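Local coordinates for beta-N-acetylglucosaminidase-like protein Glycoside hydrolase family 20 (Flavobacterium johnsoniae, PDB 6YHH) that probably hydrolyses terminal beta-linked N-acetylglucosamine residues from chitin fragments, as a chitobiase of glycoside hydrolase family 20, at residues A[653-656]-A[660-663]; A[186-191]-A[196-201]. One frame throughout, in Å; residues are numbered along the deposited sequence.

Contact 1: A[653-656]-A[660-663]; sequences NTKD and VELS
Lys655 and Glu661 bring the two backbones closest, their CA atoms 5.5 Å apart, where the irregular loop 653-656 runs beside strand 660-662 without a direct backbone hydrogen bond between them. Direct polar contact is left to their side chains. The CB of Glu661 points toward the loop, and the lysine chain, bent at chi2 (-63°) and extended beyond, swings its amine across to form a salt bridge of 2.8 Å between Lys655 NZ and Glu661 OE1. NZ meets OE1 from above the carboxylate plane, 59° out of it. Lys655 CD comes within 4.1 Å of Glu661 CB.

Three waters bridge the segments. One molecule accepts from Lys655 NZ at 2.7 Å and also lies 2.6 Å from Asn653 OD1. Two others meet at Thr654 O: one reaches Val660 O, and the second accepts from Leu662 N at 2.9 Å. The loop itself is shaped by an ST turn, in which Asp656 N donates to Thr654 OG1.

Strand 660-662 pairs antiparallel with strand 532-534, and Lys536 makes a salt bridge to OE2, the other oxygen of the Glu661 carboxylate, which is thus held by two lysines. Thr654, Val660 and Leu662 all rest on Leu619 of helix 617-634, while Val660 also touches helix 556-559.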
# COMPACT_ATOMS: atom_id res chain seq x y z
N ASN A 653 33.24 10.72 -8.64
CA ASN A 653 32.35 10.77 -9.83
C ASN A 653 32.08 9.43 -10.43
O ASN A 653 31.57 9.33 -11.54
CB ASN A 653 33.03 11.63 -10.90
CG ASN A 653 32.06 12.18 -11.92
OD1 ASN A 653 30.85 12.38 -11.68
ND2 ASN A 653 32.59 12.48 -13.11
N THR A 654 32.51 8.38 -9.76
CA THR A 654 32.30 7.02 -10.26
C THR A 654 30.83 6.70 -10.40
O THR A 654 30.03 7.06 -9.55
CB THR A 654 33.01 5.95 -9.41
OG1 THR A 654 32.87 4.67 -10.05
CG2 THR A 654 32.46 5.91 -8.02
N LYS A 655 30.55 5.93 -11.44
CA LYS A 655 29.17 5.42 -11.71
C LYS A 655 29.15 3.92 -11.51
O LYS A 655 28.18 3.27 -11.93
CB LYS A 655 28.79 5.77 -13.15
CG LYS A 655 29.06 7.23 -13.56
CD LYS A 655 28.30 8.24 -12.82
CE LYS A 655 28.49 9.63 -13.45
NZ LYS A 655 27.76 10.63 -12.67
N ASP A 656 30.22 3.32 -11.02
CA ASP A 656 30.35 1.88 -10.97
C ASP A 656 29.71 1.16 -9.79
O ASP A 656 29.72 -0.10 -9.74
CB ASP A 656 31.83 1.50 -10.95
CG ASP A 656 32.57 1.86 -12.22
OD1 ASP A 656 31.97 2.12 -13.23
OD2 ASP A 656 33.79 1.82 -12.09
N VAL A 660 24.10 3.96 -8.67
CA VAL A 660 23.83 5.32 -8.26
C VAL A 660 25.11 6.16 -8.48
O VAL A 660 26.18 5.60 -8.75
CB VAL A 660 23.45 5.45 -6.77
CG1 VAL A 660 22.20 4.67 -6.46
CG2 VAL A 660 24.57 4.96 -5.85
N GLU A 661 24.94 7.46 -8.29
CA GLU A 661 25.99 8.42 -8.34
C GLU A 661 25.90 9.36 -7.15
O GLU A 661 24.86 9.62 -6.59
CB GLU A 661 25.91 9.20 -9.63
CG GLU A 661 24.70 10.10 -9.81
CD GLU A 661 24.49 10.63 -11.20
OE1 GLU A 661 25.06 10.05 -12.14
OE2 GLU A 661 23.71 11.60 -11.38
N LEU A 662 27.07 9.86 -6.76
CA LEU A 662 27.15 10.92 -5.76
C LEU A 662 26.90 12.30 -6.36
O LEU A 662 27.63 12.75 -7.23
CB LEU A 662 28.56 10.94 -5.08
CG LEU A 662 28.88 9.83 -4.10
CD1 LEU A 662 30.40 9.78 -3.82
CD2 LEU A 662 28.06 9.95 -2.83
N SER A 663 25.81 12.94 -5.97
CA SER A 663 25.41 14.17 -6.62
C SER A 663 25.94 15.40 -5.91
O SER A 663 25.52 16.50 -6.15
CB SER A 663 23.88 14.20 -6.78
OG SER A 663 23.23 14.07 -5.53
O HOH W 1 28.80 11.52 -10.29
O HOH W 2 28.87 4.68 -8.26
O HOH W 3 29.43 9.41 -8.37

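Contact 2: A[186-191]-A[196-201]; sequences QGWRIE and PKLIEL
Trp188, Leu198 and Ile199 account for most of the surface buried where strand 187-188 and the residues after it meet helix 197-202. Leu198 lies over one face of the indole. Its CB sits 3.8 Å from the centroid of the five-membered ring and only 8° off the normal, a CH-pi contact. Leu198 CD1 lies over the six-membered ring, 3.8 Å from Trp188 CZ2, while CD2 hangs beyond the rim, 4.0 Å from Trp188 CE3.

Ile199 approaches differently, at the edge of the indole and near its plane, with its CD1 3.9 Å from Trp188 CD1. With CG1 anti to the carbonyl carbon (chi1 -65°), the same methyl also reaches the backbone of the other segment, 3.4 Å from Ile190 O.

That carbonyl fixes the ring as well. Trp188 NE1 donates to Ile190 O at 2.8 Å, in the carbonyl plane and on a lone pair, with the oxygen lying close to the indole plane. Across the segments the contact is van der Waals and CH-pi, with one methyl against a carbonyl oxygen, while the single polar group of the indole is satisfied within its own segment, which holds the ring's rotation and presents a flat face to Leu198.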
# COMPACT_ATOMS: atom_id res chain seq x y z
N GLN A 186 6.45 -6.68 -23.30
CA GLN A 186 6.61 -7.36 -22.02
C GLN A 186 5.27 -7.84 -21.42
O GLN A 186 5.26 -8.31 -20.27
CB GLN A 186 7.33 -6.41 -21.04
CG GLN A 186 8.73 -6.09 -21.44
CD GLN A 186 8.89 -5.02 -22.51
OE1 GLN A 186 7.94 -4.39 -22.95
NE2 GLN A 186 10.09 -4.85 -22.97
N GLY A 187 4.15 -7.61 -22.15
CA GLY A 187 2.88 -8.12 -21.69
C GLY A 187 1.69 -7.32 -22.14
O GLY A 187 1.78 -6.15 -22.35
N TRP A 188 0.59 -8.05 -22.33
CA TRP A 188 -0.75 -7.57 -22.65
C TRP A 188 -1.63 -7.57 -21.41
O TRP A 188 -1.72 -8.62 -20.73
CB TRP A 188 -1.40 -8.55 -23.69
CG TRP A 188 -2.79 -8.25 -24.00
CD1 TRP A 188 -3.85 -8.58 -23.26
CD2 TRP A 188 -3.31 -7.53 -25.13
NE1 TRP A 188 -4.98 -8.08 -23.79
CE2 TRP A 188 -4.69 -7.44 -24.95
CE3 TRP A 188 -2.74 -6.92 -26.24
CZ2 TRP A 188 -5.52 -6.76 -25.87
CZ3 TRP A 188 -3.53 -6.29 -27.14
CH2 TRP A 188 -4.91 -6.18 -26.93
N ARG A 189 -2.22 -6.43 -21.08
CA ARG A 189 -2.89 -6.26 -19.80
C ARG A 189 -4.41 -6.08 -19.77
O ARG A 189 -4.93 -5.70 -18.70
CB ARG A 189 -2.29 -5.05 -19.09
CG ARG A 189 -0.77 -5.15 -18.90
CD ARG A 189 -0.33 -6.43 -18.18
NE ARG A 189 1.12 -6.43 -17.96
CZ ARG A 189 1.86 -7.54 -17.86
NH1 ARG A 189 1.31 -8.75 -17.98
NH2 ARG A 189 3.13 -7.47 -17.68
N ILE A 190 -5.13 -6.38 -20.86
CA ILE A 190 -6.57 -6.17 -20.95
C ILE A 190 -7.30 -7.52 -21.02
O ILE A 190 -7.06 -8.29 -21.98
CB ILE A 190 -6.94 -5.35 -22.20
CG1 ILE A 190 -6.17 -3.99 -22.20
CG2 ILE A 190 -8.47 -5.10 -22.16
CD1 ILE A 190 -6.12 -3.35 -23.57
N GLU A 191 -8.14 -7.86 -20.07
CA GLU A 191 -8.90 -9.02 -20.22
C GLU A 191 -9.71 -8.92 -21.52
O GLU A 191 -10.53 -8.00 -21.74
CB GLU A 191 -9.85 -9.24 -19.05
CG GLU A 191 -10.76 -10.48 -19.17
CD GLU A 191 -11.75 -10.51 -18.02
OE1 GLU A 191 -12.45 -9.57 -17.74
OE2 GLU A 191 -11.82 -11.57 -17.44
N PRO A 196 -8.96 -14.86 -26.03
CA PRO A 196 -8.35 -15.30 -24.77
C PRO A 196 -6.91 -15.65 -24.80
O PRO A 196 -6.25 -15.60 -23.74
CB PRO A 196 -9.21 -16.51 -24.38
CG PRO A 196 -9.60 -17.04 -25.69
CD PRO A 196 -10.05 -15.81 -26.45
N LYS A 197 -6.35 -15.96 -25.96
CA LYS A 197 -4.96 -16.28 -26.05
C LYS A 197 -4.07 -15.10 -25.59
O LYS A 197 -2.95 -15.32 -25.15
CB LYS A 197 -4.56 -16.67 -27.43
CG LYS A 197 -5.05 -18.09 -27.80
CD LYS A 197 -4.42 -18.60 -29.11
CE LYS A 197 -4.86 -17.91 -30.39
NZ LYS A 197 -3.98 -18.17 -31.57
N LEU A 198 -4.58 -13.90 -25.72
CA LEU A 198 -3.76 -12.73 -25.26
C LEU A 198 -3.55 -12.76 -23.73
O LEU A 198 -2.46 -12.38 -23.26
CB LEU A 198 -4.40 -11.44 -25.70
CG LEU A 198 -4.22 -11.11 -27.18
CD1 LEU A 198 -5.25 -10.12 -27.63
CD2 LEU A 198 -2.79 -10.65 -27.54
N ILE A 199 -4.53 -13.26 -23.02
CA ILE A 199 -4.39 -13.44 -21.55
C ILE A 199 -3.58 -14.71 -21.25
O ILE A 199 -2.69 -14.75 -20.39
CB ILE A 199 -5.77 -13.40 -20.85
CG1 ILE A 199 -6.36 -12.02 -21.01
CG2 ILE A 199 -5.61 -13.82 -19.38
CD1 ILE A 199 -5.44 -10.89 -20.48
N GLU A 200 -3.97 -15.83 -21.90
CA GLU A 200 -3.33 -17.07 -21.63
C GLU A 200 -1.84 -17.08 -21.88
O GLU A 200 -1.04 -17.60 -21.04
CB GLU A 200 -3.98 -18.16 -22.52
CG GLU A 200 -3.51 -19.57 -22.23
CD GLU A 200 -3.78 -20.57 -23.38
OE1 GLU A 200 -4.33 -20.27 -24.49
OE2 GLU A 200 -3.39 -21.75 -23.15
N LEU A 201 -1.46 -16.51 -23.01
CA LEU A 201 -0.11 -16.65 -23.55
C LEU A 201 0.74 -15.38 -23.45
O LEU A 201 1.94 -15.47 -23.61
CB LEU A 201 -0.17 -17.06 -25.02
CG LEU A 201 -0.85 -18.43 -25.29
CD1 LEU A 201 -0.85 -18.68 -26.77
CD2 LEU A 201 -0.19 -19.55 -24.50

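In the fold
Contacts 1 and 2 belong to separate parts of the chain and do not touch: their centres are 39 Å apart and their nearest atoms about 22 Å. Contact 2 comes first in sequence, within the family 20 catalytic region, where strand 187-188 pairs antiparallel with strand 177-184 of the barrel sheet and helices 238-243 and 289-302 border it. Contact 1 comes much later, near the C-terminus, and includes strand 660-662 of a small two-stranded sheet, beside helices 556-559 and 617-634. Both lie away from Glu317, the predicted proton donor. They differ in chemistry too: contact 2 is buried and largely apolar, whereas contact 1 is partly buried and rests on a salt bridge and bridging waters.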